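Local coordinates for protein lipoxygenase (Cyanothece sp., PDB 5EK8) that probably oxygenates polyunsaturated fatty acids at the 9R position with a non-heme iron, as a lipoxygenase carrying a PLAT domain, at residues E116-N122 with N136-I142. Sequence-based numbering, arbitrary orientation.
Sequences ELRVIDN and NRIAYII
Val119 O takes two backbone N-H groups from the facing strand, Ala139 N at 2.6 Å and Tyr140 N at 3.0 Å, which makes this a classic beta bulge in an antiparallel hairpin. Ala139 is the extra residue, with psi turned to -39°, and the register shifts by one between the Val119–Tyr140 and Ile120–Ile138 pairs. The hairpin belongs to the four-stranded sheet formed by the early part of the chain, consistent with its PLAT domain; 116-122 runs inside that sheet, beside strand 72-79, while 136-142 lies on an outermost strand. Beyond the bulge, regular pairing resumes in both directions, with reciprocal N-H to O bonds joining Leu117 to Ile142 and Asp121 to Arg137.

Arg137 and Asp121 also meet through their side chains, which run alongside each other and point the same way. Arg137 NH1 reaches Asp121 OD2 at 2.7 Å in a salt bridge, although the guanidinium and carboxylate planes are turned 74° apart. On the same face, Val119 CG2 packs against Tyr140 CB. The Ala139 methyl, pointing toward the facing strand, lies by Val119 CG1.

The other face carries Arg118, Ile120, Ile138 and Ile141. Glu116 reaches two of them from the neighbouring position: with CG anti to the backbone N (chi1 157°), it lays CG on Ile141 CG2, while its OE1 receives both NE and NH2 of Arg118, side-on and close to the guanidinium plane. An alanine in place of Glu116 is likely to leave the Arg118 guanidinium without this carboxylate and Ile141 CG2 with less cover. Arg118 also forms a cation-pi contact with Trp76, and its NH1 lies against Ile138 CD1, while Arg118 NE sits 2.9 Å from Glu116 OE1.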
loop_
_atom_site.group_PDB
_atom_site.type_symbol
_atom_site.label_atom_id
_atom_site.label_comp_id
_atom_site.label_asym_id
_atom_site.label_seq_id
_atom_site.Cartn_x
_atom_site.Cartn_y
_atom_site.Cartn_z
ATOM N N GLU A 116 -21.109 12.019 29.273
ATOM C CA GLU A 116 -20.637 11.189 28.177
ATOM C C GLU A 116 -19.451 11.890 27.533
ATOM O O GLU A 116 -19.548 13.048 27.133
ATOM C CB GLU A 116 -21.744 10.948 27.148
ATOM C CG GLU A 116 -21.236 10.588 25.759
ATOM C CD GLU A 116 -22.363 10.361 24.756
ATOM O OE1 GLU A 116 -22.455 11.125 23.770
ATOM O OE2 GLU A 116 -23.155 9.412 24.951
ATOM N N LEU A 117 -18.323 11.197 27.452
ATOM C CA LEU A 117 -17.110 11.789 26.910
ATOM C C LEU A 117 -16.833 11.299 25.495
ATOM O O LEU A 117 -16.783 10.097 25.247
ATOM C CB LEU A 117 -15.921 11.473 27.814
ATOM C CG LEU A 117 -14.679 12.338 27.613
ATOM C CD1 LEU A 117 -14.966 13.778 28.021
ATOM C CD2 LEU A 117 -13.506 11.760 28.397
ATOM N N ARG A 118 -16.654 12.228 24.565
ATOM C CA ARG A 118 -16.381 11.859 23.185
ATOM C C ARG A 118 -14.945 12.167 22.784
ATOM O O ARG A 118 -14.465 13.291 22.949
ATOM C CB ARG A 118 -17.344 12.571 22.234
ATOM C CG ARG A 118 -18.804 12.268 22.496
ATOM C CD ARG A 118 -19.678 12.693 21.330
ATOM N NE ARG A 118 -21.096 12.622 21.665
ATOM C CZ ARG A 118 -22.075 13.023 20.859
ATOM N NH1 ARG A 118 -21.790 13.521 19.662
ATOM N NH2 ARG A 118 -23.338 12.925 21.252
ATOM N N VAL A 119 -14.267 11.149 22.267
ATOM C CA VAL A 119 -12.964 11.313 21.652
ATOM C C VAL A 119 -13.190 11.659 20.189
ATOM O O VAL A 119 -13.852 10.904 19.455
ATOM C CB VAL A 119 -12.093 10.040 21.773
ATOM C CG1 VAL A 119 -10.695 10.303 21.232
ATOM C CG2 VAL A 119 -12.023 9.568 23.227
ATOM N N ILE A 120 -12.626 12.797 19.787
ATOM C CA ILE A 120 -12.872 13.401 18.486
ATOM C C ILE A 120 -11.656 13.363 17.556
ATOM O O ILE A 120 -10.569 13.830 17.900
ATOM C CB ILE A 120 -13.328 14.872 18.644
ATOM C CG1 ILE A 120 -14.544 14.955 19.566
ATOM C CG2 ILE A 120 -13.645 15.496 17.289
ATOM C CD1 ILE A 120 -15.734 14.173 19.063
ATOM N N ASP A 121 -11.873 12.804 16.370
ATOM C CA ASP A 121 -10.890 12.757 15.294
ATOM C C ASP A 121 -11.091 13.968 14.389
ATOM O O ASP A 121 -12.102 14.658 14.516
ATOM C CB ASP A 121 -11.061 11.464 14.497
ATOM C CG ASP A 121 -9.760 10.913 13.981
ATOM O OD1 ASP A 121 -8.888 11.714 13.587
ATOM O OD2 ASP A 121 -9.620 9.671 13.961
ATOM N N ASN A 122 -10.154 14.229 13.479
ATOM C CA ASN A 122 -10.404 15.205 12.414
ATOM C C ASN A 122 -9.402 15.168 11.258
ATOM O O ASN A 122 -8.215 14.912 11.448
ATOM C CB ASN A 122 -10.462 16.632 12.985
ATOM C CG ASN A 122 -9.103 17.182 13.338
ATOM O OD1 ASN A 122 -8.417 17.764 12.497
ATOM N ND2 ASN A 122 -8.711 17.022 14.594
ATOM N N ASN A 136 -14.369 17.371 11.866
ATOM C CA ASN A 136 -14.367 16.423 12.978
ATOM C C ASN A 136 -15.030 15.089 12.656
ATOM O O ASN A 136 -15.776 14.964 11.683
ATOM C CB ASN A 136 -15.054 17.032 14.204
ATOM C CG ASN A 136 -14.334 18.257 14.733
ATOM O OD1 ASN A 136 -13.201 18.542 14.340
ATOM N ND2 ASN A 136 -14.987 18.985 15.642
ATOM N N ARG A 137 -14.743 14.103 13.499
ATOM C CA ARG A 137 -15.296 12.758 13.397
ATOM C C ARG A 137 -15.232 12.115 14.780
ATOM O O ARG A 137 -14.230 12.252 15.485
ATOM C CB ARG A 137 -14.522 11.921 12.374
ATOM C CG ARG A 137 -14.701 10.417 12.524
ATOM C CD ARG A 137 -13.450 9.658 12.077
ATOM N NE ARG A 137 -13.514 8.249 12.463
ATOM C CZ ARG A 137 -12.853 7.714 13.485
ATOM N NH1 ARG A 137 -12.047 8.459 14.226
ATOM N NH2 ARG A 137 -12.990 6.426 13.760
ATOM N N ILE A 138 -16.295 11.425 15.176
ATOM C CA ILE A 138 -16.337 10.827 16.507
ATOM C C ILE A 138 -15.512 9.544 16.565
ATOM O O ILE A 138 -15.865 8.530 15.959
ATOM C CB ILE A 138 -17.778 10.536 16.947
ATOM C CG1 ILE A 138 -18.521 11.852 17.177
ATOM C CG2 ILE A 138 -17.792 9.680 18.214
ATOM C CD1 ILE A 138 -19.960 11.677 17.591
ATOM N N ALA A 139 -14.405 9.603 17.299
ATOM C CA ALA A 139 -13.468 8.488 17.369
ATOM C C ALA A 139 -13.871 7.464 18.431
ATOM O O ALA A 139 -13.735 6.261 18.215
ATOM C CB ALA A 139 -12.065 8.999 17.633
ATOM N N TYR A 140 -14.375 7.929 19.571
ATOM C CA TYR A 140 -14.780 6.985 20.617
ATOM C C TYR A 140 -15.759 7.611 21.603
ATOM O O TYR A 140 -15.829 8.828 21.724
ATOM C CB TYR A 140 -13.546 6.460 21.363
ATOM C CG TYR A 140 -13.775 5.193 22.167
ATOM C CD1 TYR A 140 -14.024 3.978 21.535
ATOM C CD2 TYR A 140 -13.710 5.205 23.558
ATOM C CE1 TYR A 140 -14.220 2.813 22.268
ATOM C CE2 TYR A 140 -13.901 4.048 24.298
ATOM C CZ TYR A 140 -14.157 2.857 23.650
ATOM O OH TYR A 140 -14.350 1.715 24.392
ATOM N N ILE A 141 -16.526 6.782 22.304
ATOM C CA ILE A 141 -17.435 7.298 23.326
ATOM C C ILE A 141 -17.321 6.530 24.643
ATOM O O ILE A 141 -17.420 5.304 24.675
ATOM C CB ILE A 141 -18.907 7.261 22.861
ATOM C CG1 ILE A 141 -19.093 8.048 21.564
ATOM C CG2 ILE A 141 -19.814 7.836 23.930
ATOM C CD1 ILE A 141 -20.491 7.957 21.002
ATOM N N ILE A 142 -17.108 7.268 25.726
ATOM C CA ILE A 142 -17.040 6.692 27.058
ATOM C C ILE A 142 -18.209 7.167 27.908
ATOM O O ILE A 142 -18.500 8.360 27.952
ATOM C CB ILE A 142 -15.733 7.067 27.759
ATOM C CG1 ILE A 142 -14.537 6.680 26.886
ATOM C CG2 ILE A 142 -15.667 6.409 29.119
ATOM C CD1 ILE A 142 -13.215 7.204 27.392
#